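Local coordinates for protein putative phosphomannomutase (Thermus thermophilus, PDB 1TUO) that is a putative phosphomannomutase of the phosphohexose mutase family, probably using magnesium to move a phosphate group between positions on a sugar, at residues L173-G187 with I204-H218. Sequence-based numbering, arbitrary orientation.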
loop_
_atom_site.group_PDB
_atom_site.type_symbol
_atom_site.label_atom_id
_atom_site.label_comp_id
_atom_site.label_asym_id
_atom_site.label_seq_id
_atom_site.Cartn_x
_atom_site.Cartn_y
_atom_site.Cartn_z
ATOM N N LEU A 173 12.997 -14.667 -13.180
ATOM C CA LEU A 173 12.120 -15.240 -12.163
ATOM C C LEU A 173 12.159 -16.762 -12.102
ATOM O O LEU A 173 12.115 -17.348 -11.021
ATOM C CB LEU A 173 10.674 -14.795 -12.398
ATOM C CG LEU A 173 10.242 -13.459 -11.798
ATOM C CD1 LEU A 173 8.848 -13.103 -12.301
ATOM C CD2 LEU A 173 10.260 -13.563 -10.276
ATOM N N SER A 174 12.227 -17.402 -13.266
ATOM C CA SER A 174 12.253 -18.860 -13.330
ATOM C C SER A 174 13.454 -19.429 -12.583
ATOM O O SER A 174 13.467 -20.602 -12.216
ATOM C CB SER A 174 12.288 -19.324 -14.790
ATOM O OG SER A 174 13.507 -18.956 -15.410
ATOM N N GLY A 175 14.457 -18.587 -12.352
ATOM C CA GLY A 175 15.651 -19.028 -11.654
ATOM C C GLY A 175 15.518 -19.127 -10.145
ATOM O O GLY A 175 16.393 -19.694 -9.489
ATOM N N PHE A 176 14.438 -18.583 -9.583
ATOM C CA PHE A 176 14.248 -18.637 -8.135
ATOM C C PHE A 176 14.365 -20.082 -7.671
ATOM O O PHE A 176 13.687 -20.966 -8.194
ATOM C CB PHE A 176 12.878 -18.071 -7.738
ATOM C CG PHE A 176 12.656 -18.019 -6.251
ATOM C CD1 PHE A 176 13.492 -17.259 -5.436
ATOM C CD2 PHE A 176 11.624 -18.742 -5.662
ATOM C CE1 PHE A 176 13.304 -17.222 -4.051
ATOM C CE2 PHE A 176 11.428 -18.713 -4.277
ATOM C CZ PHE A 176 12.271 -17.951 -3.474
ATOM N N SER A 177 15.220 -20.315 -6.680
ATOM C CA SER A 177 15.462 -21.662 -6.175
ATOM C C SER A 177 14.832 -21.991 -4.826
ATOM O O SER A 177 15.090 -23.054 -4.260
ATOM C CB SER A 177 16.973 -21.908 -6.100
ATOM O OG SER A 177 17.612 -20.918 -5.310
ATOM N N GLY A 178 14.006 -21.093 -4.305
ATOM C CA GLY A 178 13.382 -21.361 -3.022
ATOM C C GLY A 178 11.882 -21.557 -3.103
ATOM O O GLY A 178 11.336 -21.933 -4.144
ATOM N N VAL A 179 11.219 -21.304 -1.984
ATOM C CA VAL A 179 9.773 -21.416 -1.895
ATOM C C VAL A 179 9.257 -20.068 -1.417
ATOM O O VAL A 179 9.884 -19.423 -0.577
ATOM C CB VAL A 179 9.347 -22.494 -0.877
ATOM C CG1 VAL A 179 10.017 -22.241 0.455
ATOM C CG2 VAL A 179 7.841 -22.483 -0.703
ATOM N N LEU A 180 8.132 -19.633 -1.969
ATOM C CA LEU A 180 7.555 -18.367 -1.552
ATOM C C LEU A 180 6.327 -18.629 -0.689
ATOM O O LEU A 180 5.394 -19.311 -1.108
ATOM C CB LEU A 180 7.156 -17.522 -2.767
ATOM C CG LEU A 180 6.503 -16.168 -2.449
ATOM C CD1 LEU A 180 7.483 -15.275 -1.705
ATOM C CD2 LEU A 180 6.052 -15.495 -3.735
ATOM N N TYR A 181 6.351 -18.113 0.533
ATOM C CA TYR A 181 5.215 -18.258 1.424
ATOM C C TYR A 181 4.411 -16.983 1.243
ATOM O O TYR A 181 4.984 -15.888 1.190
ATOM C CB TYR A 181 5.667 -18.385 2.883
ATOM C CG TYR A 181 6.333 -19.704 3.207
ATOM C CD1 TYR A 181 7.675 -19.923 2.908
ATOM C CD2 TYR A 181 5.611 -20.739 3.797
ATOM C CE1 TYR A 181 8.286 -21.147 3.192
ATOM C CE2 TYR A 181 6.208 -21.967 4.086
ATOM C CZ TYR A 181 7.546 -22.163 3.781
ATOM O OH TYR A 181 8.145 -23.374 4.074
ATOM N N HIS A 182 3.096 -17.128 1.108
ATOM C CA HIS A 182 2.228 -15.973 0.943
ATOM C C HIS A 182 1.137 -15.971 1.995
ATOM O O HIS A 182 0.185 -16.751 1.923
ATOM C CB HIS A 182 1.566 -15.956 -0.437
ATOM C CG HIS A 182 0.644 -14.791 -0.640
ATOM N ND1 HIS A 182 -0.302 -14.751 -1.642
ATOM C CD2 HIS A 182 0.527 -13.620 0.033
ATOM C CE1 HIS A 182 -0.962 -13.608 -1.577
ATOM N NE2 HIS A 182 -0.478 -12.903 -0.569
ATOM N N ASP A 183 1.300 -15.080 2.966
ATOM C CA ASP A 183 0.346 -14.890 4.046
ATOM C C ASP A 183 -0.602 -13.815 3.521
ATOM O O ASP A 183 -0.198 -12.664 3.340
ATOM C CB ASP A 183 1.103 -14.398 5.281
ATOM C CG ASP A 183 0.202 -14.098 6.456
ATOM O OD1 ASP A 183 0.760 -13.698 7.500
ATOM O OD2 ASP A 183 -1.038 -14.255 6.354
ATOM N N SER A 184 -1.844 -14.205 3.239
ATOM C CA SER A 184 -2.847 -13.272 2.726
ATOM C C SER A 184 -3.591 -12.558 3.848
ATOM O O SER A 184 -4.341 -11.613 3.600
ATOM C CB SER A 184 -3.849 -14.014 1.833
ATOM O OG SER A 184 -3.241 -14.412 0.617
ATOM N N MET A 185 -3.368 -13.013 5.078
ATOM C CA MET A 185 -3.991 -12.437 6.269
ATOM C C MET A 185 -5.519 -12.440 6.210
ATOM O O MET A 185 -6.170 -11.667 6.909
ATOM C CB MET A 185 -3.482 -11.000 6.494
ATOM C CG MET A 185 -1.961 -10.873 6.556
ATOM S SD MET A 185 -1.374 -9.218 7.013
ATOM C CE MET A 185 -1.341 -9.361 8.834
ATOM N N GLY A 186 -6.077 -13.330 5.392
ATOM C CA GLY A 186 -7.520 -13.414 5.238
ATOM C C GLY A 186 -8.028 -12.288 4.357
ATOM O O GLY A 186 -9.240 -12.059 4.241
ATOM N N GLY A 187 -7.081 -11.595 3.731
ATOM C CA GLY A 187 -7.396 -10.467 2.871
ATOM C C GLY A 187 -7.542 -10.798 1.399
ATOM O O GLY A 187 -7.465 -11.954 0.984
ATOM N N ILE A 204 7.141 -21.954 -9.850
ATOM C CA ILE A 204 7.703 -21.512 -8.583
ATOM C C ILE A 204 6.674 -21.900 -7.527
ATOM O O ILE A 204 5.508 -21.518 -7.616
ATOM C CB ILE A 204 7.919 -19.987 -8.556
ATOM C CG1 ILE A 204 8.981 -19.596 -9.589
ATOM C CG2 ILE A 204 8.337 -19.545 -7.154
ATOM C CD1 ILE A 204 9.275 -18.106 -9.648
ATOM N N PRO A 205 7.086 -22.679 -6.522
ATOM C CA PRO A 205 6.142 -23.090 -5.480
ATOM C C PRO A 205 5.727 -21.980 -4.516
ATOM O O PRO A 205 6.567 -21.262 -3.982
ATOM C CB PRO A 205 6.887 -24.224 -4.777
ATOM C CG PRO A 205 8.314 -23.793 -4.891
ATOM C CD PRO A 205 8.397 -23.323 -6.326
ATOM N N VAL A 206 4.424 -21.846 -4.305
ATOM C CA VAL A 206 3.900 -20.851 -3.383
ATOM C C VAL A 206 3.093 -21.569 -2.322
ATOM O O VAL A 206 2.118 -22.260 -2.630
ATOM C CB VAL A 206 2.998 -19.818 -4.097
ATOM C CG1 VAL A 206 2.256 -18.967 -3.069
ATOM C CG2 VAL A 206 3.846 -18.923 -4.988
ATOM N N ARG A 207 3.523 -21.429 -1.073
ATOM C CA ARG A 207 2.832 -22.059 0.036
ATOM C C ARG A 207 2.011 -20.987 0.740
ATOM O O ARG A 207 2.554 -20.051 1.317
ATOM C CB ARG A 207 3.844 -22.707 0.983
ATOM C CG ARG A 207 4.613 -23.842 0.310
ATOM C CD ARG A 207 5.651 -24.466 1.228
ATOM N NE ARG A 207 6.417 -25.514 0.550
ATOM C CZ ARG A 207 7.436 -26.167 1.099
ATOM N NH1 ARG A 207 7.814 -25.884 2.340
ATOM N NH2 ARG A 207 8.091 -27.093 0.406
ATOM N N PRO A 208 0.681 -21.121 0.689
ATOM C CA PRO A 208 -0.255 -20.177 1.301
ATOM C C PRO A 208 -0.351 -20.243 2.816
ATOM O O PRO A 208 -0.201 -21.304 3.428
ATOM C CB PRO A 208 -1.575 -20.545 0.641
ATOM C CG PRO A 208 -1.475 -22.038 0.599
ATOM C CD PRO A 208 -0.048 -22.255 0.090
ATOM N N ILE A 209 -0.604 -19.079 3.403
ATOM C CA ILE A 209 -0.785 -18.921 4.837
ATOM C C ILE A 209 -1.993 -17.996 4.972
ATOM O O ILE A 209 -2.044 -16.941 4.332
ATOM C CB ILE A 209 0.449 -18.269 5.502
ATOM C CG1 ILE A 209 1.598 -19.279 5.564
ATOM C CG2 ILE A 209 0.098 -17.787 6.897
ATOM C CD1 ILE A 209 2.888 -18.717 6.137
ATOM N N ARG A 210 -2.968 -18.403 5.780
ATOM C CA ARG A 210 -4.183 -17.615 5.987
ATOM C C ARG A 210 -4.799 -17.163 4.657
ATOM O O ARG A 210 -5.191 -16.003 4.489
ATOM C CB ARG A 210 -3.874 -16.414 6.893
ATOM C CG ARG A 210 -3.493 -16.838 8.311
ATOM C CD ARG A 210 -3.401 -15.690 9.316
ATOM N NE ARG A 210 -2.276 -14.790 9.065
ATOM C CZ ARG A 210 -1.734 -14.004 9.990
ATOM N NH1 ARG A 210 -2.215 -14.004 11.230
ATOM N NH2 ARG A 210 -0.706 -13.226 9.687
ATOM N N GLU A 211 -4.899 -18.099 3.716
ATOM C CA GLU A 211 -5.442 -17.796 2.398
ATOM C C GLU A 211 -6.954 -17.656 2.352
ATOM O O GLU A 211 -7.488 -16.964 1.489
ATOM C CB GLU A 211 -5.006 -18.859 1.385
ATOM C CG GLU A 211 -5.278 -20.289 1.815
ATOM C CD GLU A 211 -4.972 -21.292 0.715
ATOM O OE1 GLU A 211 -4.755 -22.481 1.039
ATOM O OE2 GLU A 211 -4.959 -20.893 -0.472
ATOM N N GLU A 212 -7.647 -18.314 3.274
ATOM C CA GLU A 212 -9.103 -18.253 3.307
ATOM C C GLU A 212 -9.605 -16.854 3.657
ATOM O O GLU A 212 -9.199 -16.281 4.663
ATOM C CB GLU A 212 -9.636 -19.264 4.325
ATOM C CG GLU A 212 -11.135 -19.213 4.548
ATOM C CD GLU A 212 -11.608 -20.284 5.514
ATOM O OE1 GLU A 212 -11.523 -21.478 5.154
ATOM O OE2 GLU A 212 -12.054 -19.935 6.631
ATOM N N PRO A 213 -10.488 -16.280 2.818
ATOM C CA PRO A 213 -11.020 -14.939 3.093
ATOM C C PRO A 213 -11.734 -14.974 4.441
ATOM O O PRO A 213 -12.457 -15.930 4.737
ATOM C CB PRO A 213 -11.984 -14.704 1.932
ATOM C CG PRO A 213 -11.366 -15.514 0.814
ATOM C CD PRO A 213 -10.981 -16.788 1.526
ATOM N N HIS A 214 -11.538 -13.937 5.250
ATOM C CA HIS A 214 -12.141 -13.886 6.578
ATOM C C HIS A 214 -12.342 -12.433 7.006
ATOM O O HIS A 214 -11.385 -11.666 7.080
ATOM C CB HIS A 214 -11.209 -14.597 7.565
ATOM C CG HIS A 214 -11.862 -14.977 8.856
ATOM N ND1 HIS A 214 -12.460 -14.057 9.689
ATOM C CD2 HIS A 214 -11.995 -16.181 9.465
ATOM C CE1 HIS A 214 -12.932 -14.676 10.759
ATOM N NE2 HIS A 214 -12.663 -15.965 10.647
ATOM N N PRO A 215 -13.593 -12.036 7.301
ATOM C CA PRO A 215 -13.861 -10.654 7.716
ATOM C C PRO A 215 -13.184 -10.220 9.011
ATOM O O PRO A 215 -13.100 -9.025 9.294
ATOM C CB PRO A 215 -15.391 -10.598 7.792
ATOM C CG PRO A 215 -15.775 -12.007 8.080
ATOM C CD PRO A 215 -14.847 -12.802 7.192
ATOM N N LEU A 216 -12.707 -11.180 9.799
ATOM C CA LEU A 216 -12.011 -10.850 11.035
ATOM C C LEU A 216 -10.515 -11.102 10.844
ATOM O O LEU A 216 -9.726 -11.004 11.785
ATOM C CB LEU A 216 -12.545 -11.682 12.203
ATOM C CG LEU A 216 -13.969 -11.335 12.662
ATOM C CD1 LEU A 216 -14.352 -12.231 13.831
ATOM C CD2 LEU A 216 -14.045 -9.872 13.076
ATOM N N PHE A 217 -10.148 -11.421 9.606
ATOM C CA PHE A 217 -8.763 -11.668 9.204
ATOM C C PHE A 217 -8.039 -12.647 10.141
ATOM O O PHE A 217 -6.913 -12.432 10.564
ATOM C CB PHE A 217 -8.018 -10.332 9.168
ATOM C CG PHE A 217 -8.690 -9.377 8.217
ATOM C CD1 PHE A 217 -9.628 -8.473 8.697
ATOM C CD2 PHE A 217 -8.380 -9.413 6.865
ATOM C CE1 PHE A 217 -10.264 -7.604 7.820
ATOM C CE2 PHE A 217 -9.022 -8.535 5.991
ATOM C CZ PHE A 217 -9.962 -7.629 6.463
ATOM N N HIS A 218 -8.746 -13.739 10.483
ATOM C CA HIS A 218 -8.147 -14.791 11.319
ATOM C C HIS A 218 -7.646 -14.301 12.689
ATOM O O HIS A 218 -6.716 -14.856 13.266
ATOM C CB HIS A 218 -6.996 -15.452 10.552
ATOM C CG HIS A 218 -7.502 -16.074 9.275
ATOM N ND1 HIS A 218 -8.146 -17.268 9.226
ATOM C CD2 HIS A 218 -7.400 -15.570 7.975
ATOM C CE1 HIS A 218 -8.437 -17.467 7.924
ATOM N NE2 HIS A 218 -8.003 -16.467 7.153
HETATM O O HOH W 1 -8.581 -14.309 1.300
#
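Asp183 holds CG trans to its backbone N (chi1 177°), and Arg210 bends at chi3 (-69°), which brings carboxylate and guanidinium together side-on. Arg210 NH2 meets the syn lone pair of Asp183 OD1 at 2.7 Å. Arg210 NE reaches Asp183 OD2 at 3.0 Å, and the two planes lie 34° apart. The backbone N of Met185 approaches OD2 from the opposite face of the carboxylate, closing an Asx turn. Thr232 OG1 also hydrogen-bonds to Asp183 OD1, and Arg210 NH2 has a second acceptor in Asn228 O.

The pair sits at the C-terminal ends of the parallel strands 180-183 and 206-209, the second an outermost strand of its sheet. Backbone bonds join them from Leu180 N to Pro205 O through to Ser184 N to Ile209 O. They belong to a beta-alpha-beta unit whose helix 192-199 covers the face of His182 and Val206. On the other face the Arg207 chain lies alongside the Tyr181 ring, with Arg207 CD 3.8 Å from Tyr181 CE2. Arg207 NH1 makes a weak hydrogen bond to Tyr181 OH, which also bonds to Glu239. Val179 CG2 packs over one face of the Arg207 guanidinium.

Past the strands, Gly186 N bonds to Arg210 O (3.0 Å) and Gly186 O accepts from His214 N.

An alanine replacing Asp183 would probably leave Arg210 without this counter-charge and the Met185 turn without its acceptor. The paired charges and shared oxygen thus tie the turn after strand 180-183 to the chain leaving strand 206-209.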